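Long-range contact in putative acetamidase/formamidase (Yersinia enterocolitica subsp. palearctica serotype O:3, PDB 5UBU), which probably hydrolyses carbon-nitrogen bonds of linear amides such as acetamide or formamide, and holds sodium ions in this crystal: residues I102-P111 / Y166-V175. Residues are numbered along the deposited sequence; the frame is centred on the assembly and turned at random.
Sequences IAVYIESMLP and YKPHIGTLSV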
ATOM      1  N   ILE B 102      14.635  14.611 -23.584  1.00 43.17           N
ATOM      2  CA  ILE B 102      14.443  16.047 -23.653  1.00 42.64           C
ATOM      3  C   ILE B 102      14.977  16.608 -22.345  1.00 41.68           C
ATOM      4  O   ILE B 102      14.589  16.150 -21.275  1.00 40.95           O
ATOM      5  CB  ILE B 102      12.959  16.430 -23.752  1.00 42.47           C
ATOM      6  CG1 ILE B 102      12.319  15.833 -25.005  1.00 43.12           C
ATOM      7  CG2 ILE B 102      12.793  17.948 -23.737  1.00 43.46           C
ATOM      8  CD1 ILE B 102      12.920  16.313 -26.317  1.00 43.98           C
ATOM      9  N   ALA B 103      15.875  17.584 -22.433  1.00 41.97           N
ATOM     10  CA  ALA B 103      16.427  18.233 -21.252  1.00 41.79           C
ATOM     11  C   ALA B 103      15.712  19.569 -21.133  1.00 41.40           C
ATOM     12  O   ALA B 103      15.740  20.364 -22.067  1.00 41.56           O
ATOM     13  CB  ALA B 103      17.927  18.435 -21.397  1.00 42.79           C
ATOM     14  N   VAL B 104      15.065  19.810 -19.996  1.00 40.83           N
ATOM     15  CA  VAL B 104      14.339  21.060 -19.790  1.00 40.81           C
ATOM     16  C   VAL B 104      14.958  21.831 -18.637  1.00 40.74           C
ATOM     17  O   VAL B 104      14.810  21.453 -17.473  1.00 40.13           O
ATOM     18  CB  VAL B 104      12.845  20.808 -19.489  1.00 40.08           C
ATOM     19  CG1 VAL B 104      12.107  22.132 -19.310  1.00 40.22           C
ATOM     20  CG2 VAL B 104      12.210  19.987 -20.601  1.00 40.11           C
ATOM     21  N   TYR B 105      15.664  22.906 -18.965  1.00 41.44           N
ATOM     22  CA  TYR B 105      16.282  23.755 -17.956  1.00 41.97           C
ATOM     23  C   TYR B 105      15.381  24.948 -17.692  1.00 41.71           C
ATOM     24  O   TYR B 105      15.100  25.714 -18.593  1.00 42.13           O
ATOM     25  CB  TYR B 105      17.686  24.209 -18.384  1.00 43.24           C
ATOM     26  CG  TYR B 105      18.263  25.271 -17.485  1.00 44.33           C
ATOM     27  CD1 TYR B 105      18.502  25.009 -16.142  1.00 44.63           C
ATOM     28  CD2 TYR B 105      18.597  26.532 -17.975  1.00 46.22           C
ATOM     29  CE1 TYR B 105      19.014  25.983 -15.294  1.00 45.61           C
ATOM     30  CE2 TYR B 105      19.126  27.511 -17.135  1.00 47.14           C
ATOM     31  CZ  TYR B 105      19.327  27.226 -15.795  1.00 46.64           C
ATOM     32  OH  TYR B 105      19.840  28.172 -14.947  1.00 47.40           O
ATOM     33  N   ILE B 106      14.916  25.091 -16.455  1.00 41.26           N
ATOM     34  CA  ILE B 106      14.051  26.210 -16.091  1.00 41.46           C
ATOM     35  C   ILE B 106      14.950  27.378 -15.676  1.00 43.19           C
ATOM     36  O   ILE B 106      15.731  27.257 -14.732  1.00 43.67           O
ATOM     37  CB  ILE B 106      13.082  25.828 -14.958  1.00 39.98           C
ATOM     38  CG1 ILE B 106      12.252  24.594 -15.363  1.00 38.73           C
ATOM     39  CG2 ILE B 106      12.173  27.007 -14.628  1.00 40.42           C
ATOM     40  CD1 ILE B 106      11.367  24.043 -14.260  1.00 37.84           C
ATOM     41  N   GLU B 107      14.855  28.494 -16.393  1.00 44.25           N
ATOM     42  CA  GLU B 107      15.682  29.656 -16.085  1.00 46.30           C
ATOM     43  C   GLU B 107      15.067  30.520 -15.014  1.00 46.41           C
ATOM     44  O   GLU B 107      15.750  30.936 -14.073  1.00 46.45           O
ATOM     45  CB  GLU B 107      15.882  30.550 -17.312  1.00 47.84           C
ATOM     46  CG  GLU B 107      16.638  29.932 -18.472  1.00 48.66           C
ATOM     47  CD  GLU B 107      16.876  30.925 -19.586  1.00 50.60           C
ATOM     48  OE1 GLU B 107      17.367  30.517 -20.665  1.00 51.74           O
ATOM     49  OE2 GLU B 107      16.555  32.119 -19.393  1.00 51.39           O
ATOM     50  N   SER B 108      13.777  30.806 -15.188  1.00 46.25           N
ATOM     51  CA  SER B 108      13.049  31.675 -14.287  1.00 46.94           C
ATOM     52  C   SER B 108      11.541  31.463 -14.331  1.00 47.47           C
ATOM     53  O   SER B 108      10.996  30.920 -15.298  1.00 45.50           O
ATOM     54  CB  SER B 108      13.351  33.124 -14.658  1.00 47.55           C
ATOM     55  OG  SER B 108      13.009  33.374 -16.010  1.00 46.80           O
HETATM   56  N   MSE B 109      10.881  31.914 -13.264  1.00 49.74           N
HETATM   57  CA  MSE B 109       9.435  31.805 -13.115  1.00 50.51           C
HETATM   58  C   MSE B 109       8.962  33.028 -12.378  1.00 51.53           C
HETATM   59  O   MSE B 109       9.368  33.268 -11.240  1.00 51.87           O
HETATM   60  CB  MSE B 109       9.088  30.548 -12.326  1.00 50.02           C
HETATM   61  CG  MSE B 109       9.350  29.280 -13.124  1.00 50.49           C
HETATM   62 SE   MSE B 109       8.780  27.715 -12.079  1.00 53.19          SE
HETATM   63  CE  MSE B 109       6.838  28.018 -12.120  1.00 52.19           C
ATOM     64  N   LEU B 110       8.119  33.824 -13.027  1.00 52.31           N
ATOM     65  CA  LEU B 110       7.584  35.046 -12.421  1.00 53.85           C
ATOM     66  C   LEU B 110       6.061  34.987 -12.440  1.00 53.36           C
ATOM     67  O   LEU B 110       5.485  34.306 -13.289  1.00 55.13           O
ATOM     68  CB  LEU B 110       8.050  36.278 -13.202  1.00 55.80           C
ATOM     69  CG  LEU B 110       9.564  36.478 -13.353  1.00 56.09           C
ATOM     70  CD1 LEU B 110       9.863  37.648 -14.270  1.00 57.12           C
ATOM     71  CD2 LEU B 110      10.226  36.639 -11.987  1.00 57.10           C
ATOM     72  N   PRO B 111       5.398  35.673 -11.491  1.00 52.78           N
ATOM     73  CA  PRO B 111       3.933  35.671 -11.509  1.00 52.32           C
ATOM     74  C   PRO B 111       3.440  36.511 -12.676  1.00 52.55           C
ATOM     75  O   PRO B 111       4.047  37.532 -12.997  1.00 53.22           O
ATOM     76  CB  PRO B 111       3.545  36.280 -10.156  1.00 53.61           C
ATOM     77  CG  PRO B 111       4.755  36.999  -9.676  1.00 54.50           C
ATOM     78  CD  PRO B 111       5.949  36.343 -10.298  1.00 53.60           C
ATOM     79  N   TYR B 166       9.178  32.976  -1.789  1.00 51.53           N
ATOM     80  CA  TYR B 166       8.746  32.611  -3.130  1.00 49.76           C
ATOM     81  C   TYR B 166       9.739  31.599  -3.703  1.00 50.58           C
ATOM     82  O   TYR B 166      10.848  31.954  -4.087  1.00 52.38           O
ATOM     83  CB  TYR B 166       8.649  33.877  -3.999  1.00 50.67           C
ATOM     84  CG  TYR B 166       8.291  33.651  -5.448  1.00 50.12           C
ATOM     85  CD1 TYR B 166       6.991  33.305  -5.822  1.00 48.01           C
ATOM     86  CD2 TYR B 166       9.239  33.843  -6.459  1.00 51.19           C
ATOM     87  CE1 TYR B 166       6.659  33.107  -7.160  1.00 47.99           C
ATOM     88  CE2 TYR B 166       8.913  33.650  -7.790  1.00 51.10           C
ATOM     89  CZ  TYR B 166       7.626  33.281  -8.133  1.00 49.73           C
ATOM     90  OH  TYR B 166       7.305  33.083  -9.451  1.00 51.89           O
ATOM     91  N   LYS B 167       9.342  30.324  -3.694  1.00 49.84           N
ATOM     92  CA  LYS B 167      10.149  29.222  -4.228  1.00 52.23           C
ATOM     93  C   LYS B 167       9.312  28.552  -5.310  1.00 47.98           C
ATOM     94  O   LYS B 167       8.725  27.498  -5.083  1.00 48.93           O
ATOM     95  CB  LYS B 167      10.482  28.217  -3.124  1.00 56.23           C
ATOM     96  CG  LYS B 167      11.349  28.761  -1.993  1.00 61.60           C
ATOM     97  CD  LYS B 167      12.801  29.012  -2.401  1.00 68.60           C
ATOM     98  CE  LYS B 167      13.543  27.699  -2.620  1.00 74.54           C
ATOM     99  NZ  LYS B 167      13.542  26.849  -1.380  1.00 77.36           N
ATOM    100  N   PRO B 168       9.246  29.163  -6.494  1.00 56.88           N
ATOM    101  CA  PRO B 168       8.417  28.591  -7.539  1.00 54.86           C
ATOM    102  C   PRO B 168       8.982  27.326  -8.184  1.00 51.96           C
ATOM    103  O   PRO B 168      10.192  27.087  -8.143  1.00 51.62           O
ATOM    104  CB  PRO B 168       8.355  29.714  -8.570  1.00 55.56           C
ATOM    105  CG  PRO B 168       9.692  30.358  -8.451  1.00 56.51           C
ATOM    106  CD  PRO B 168      10.000  30.331  -6.981  1.00 57.07           C
ATOM    107  N   HIS B 169       8.083  26.522  -8.743  1.00 49.47           N
ATOM    108  CA  HIS B 169       8.449  25.292  -9.443  1.00 47.90           C
ATOM    109  C   HIS B 169       7.271  24.831 -10.277  1.00 46.49           C
ATOM    110  O   HIS B 169       6.126  25.222 -10.032  1.00 46.09           O
ATOM    111  CB  HIS B 169       8.853  24.184  -8.478  1.00 47.70           C
ATOM    112  CG  HIS B 169       7.756  23.750  -7.563  1.00 47.99           C
ATOM    113  ND1 HIS B 169       7.488  24.396  -6.375  1.00 48.66           N
ATOM    114  CD2 HIS B 169       6.865  22.733  -7.650  1.00 47.50           C
ATOM    115  CE1 HIS B 169       6.472  23.808  -5.775  1.00 48.25           C
ATOM    116  NE2 HIS B 169       6.075  22.792  -6.524  1.00 47.41           N
ATOM    117  N   ILE B 170       7.567  23.992 -11.260  1.00 45.17           N
ATOM    118  CA  ILE B 170       6.564  23.443 -12.157  1.00 44.27           C
ATOM    119  C   ILE B 170       6.024  22.129 -11.608  1.00 43.10           C
ATOM    120  O   ILE B 170       6.775  21.221 -11.278  1.00 42.87           O
ATOM    121  CB  ILE B 170       7.159  23.241 -13.568  1.00 44.23           C
ATOM    122  CG1 ILE B 170       7.488  24.600 -14.209  1.00 44.74           C
ATOM    123  CG2 ILE B 170       6.209  22.460 -14.466  1.00 43.98           C
ATOM    124  CD1 ILE B 170       6.282  25.481 -14.483  1.00 45.10           C
ATOM    125  N   GLY B 171       4.705  22.046 -11.518  1.00 42.65           N
ATOM    126  CA  GLY B 171       4.033  20.858 -11.022  1.00 42.00           C
ATOM    127  C   GLY B 171       3.888  19.800 -12.096  1.00 41.40           C
ATOM    128  O   GLY B 171       4.063  18.620 -11.816  1.00 41.12           O
ATOM    129  N   THR B 172       3.558  20.222 -13.315  1.00 41.35           N
ATOM    130  CA  THR B 172       3.386  19.301 -14.444  1.00 41.38           C
ATOM    131  C   THR B 172       4.355  19.582 -15.588  1.00 41.25           C
ATOM    132  O   THR B 172       4.217  20.571 -16.292  1.00 41.70           O
ATOM    133  CB  THR B 172       1.954  19.348 -15.035  1.00 41.96           C
ATOM    134  OG1 THR B 172       1.672  20.665 -15.527  1.00 42.97           O
ATOM    135  CG2 THR B 172       0.909  18.957 -13.994  1.00 41.88           C
ATOM    136  N   LEU B 173       5.335  18.705 -15.753  1.00 40.58           N
ATOM    137  CA  LEU B 173       6.322  18.805 -16.821  1.00 40.51           C
ATOM    138  C   LEU B 173       6.367  17.409 -17.433  1.00 40.17           C
ATOM    139  O   LEU B 173       6.649  16.437 -16.741  1.00 39.55           O
ATOM    140  CB  LEU B 173       7.691  19.219 -16.280  1.00 40.36           C
ATOM    141  CG  LEU B 173       8.778  19.448 -17.339  1.00 40.83           C
ATOM    142  CD1 LEU B 173       8.369  20.566 -18.300  1.00 41.32           C
ATOM    143  CD2 LEU B 173      10.125  19.760 -16.699  1.00 40.92           C
ATOM    144  N   SER B 174       6.087  17.294 -18.726  1.00 40.41           N
ATOM    145  CA  SER B 174       6.056  15.970 -19.340  1.00 40.28           C
ATOM    146  C   SER B 174       6.247  15.920 -20.840  1.00 40.47           C
ATOM    147  O   SER B 174       6.269  16.940 -21.519  1.00 40.73           O
ATOM    148  CB  SER B 174       4.699  15.332 -19.019  1.00 40.19           C
ATOM    149  OG  SER B 174       3.641  16.139 -19.486  1.00 40.60           O
ATOM    150  N   VAL B 175       6.407  14.695 -21.328  1.00 40.18           N
ATOM    151  CA  VAL B 175       6.517  14.413 -22.754  1.00 40.57           C
ATOM    152  C   VAL B 175       5.451  13.361 -23.060  1.00 40.47           C
ATOM    153  O   VAL B 175       4.990  12.662 -22.160  1.00 40.03           O
ATOM    154  CB  VAL B 175       7.923  13.962 -23.179  1.00 40.80           C
ATOM    155  CG1 VAL B 175       8.889  15.125 -23.094  1.00 40.91           C
ATOM    156  CG2 VAL B 175       8.411  12.788 -22.348  1.00 40.44           C
TER
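Met109, a selenomethionine here, reaches across from strand 101-111 to the chain at Pro168, His169 and Ile170. With CG anti to its carbonyl carbon (chi1 -70°), the side chain extends straight as far as selenium and then bends. Along the way CB packs against the Pro168 ring, 3.9 Å from Pro168 CB, and SE lies 3.6 Å from His169 CA, over the backbone. The terminal methyl finishes beside Ile170, where the two side chains cross at a slant and Met109 CE meets Ile170 CD1. Ile170 also meets Ile106 of strand 101-111: Ile106 CD1 comes within 3.9 Å of Ile170 CG1.

One hydrogen bond spans the pair, from Tyr166 OH to Met109 O at 2.7 Å. Met109 O sits at the edge of the Tyr166 ring, in its plane, but the hydroxyl approaches from well above the carbonyl plane, with a C=O...OH angle of 110°. Pro168 CD lies over one face of that ring, nearer its edge than its centre, and Pro111 CD lies 3.6 Å from Tyr166 OH.

Beyond the corner at Gly171 the contact is wholly apolar. Leu173 and Val104 point at each other tip to tip, Leu173 CD2 lying 4.0 Å from Val104 CB, and Ile102 crosses Val175 through their CG1 atoms.

This is face-to-face packing of two beta layers, whose segments run roughly antiparallel without backbone pairing between them. Strand 101-111 lies between strands 203-208 and 239-248 in the large mixed sheet, with a classic beta bulge at Glu107 and Ser108 opposite Thr242. Strand 169-175 pairs with 191-193 and 214-222 in the second sheet. His169 turns from strand 101-111; its NE2 hydrogen-bonds Gln225 OE1, and its ring meets that of His222, a sodium ligand, at a steep angle. Leu216 and Ala221 of strand 214-222 touch Val104 and Met109.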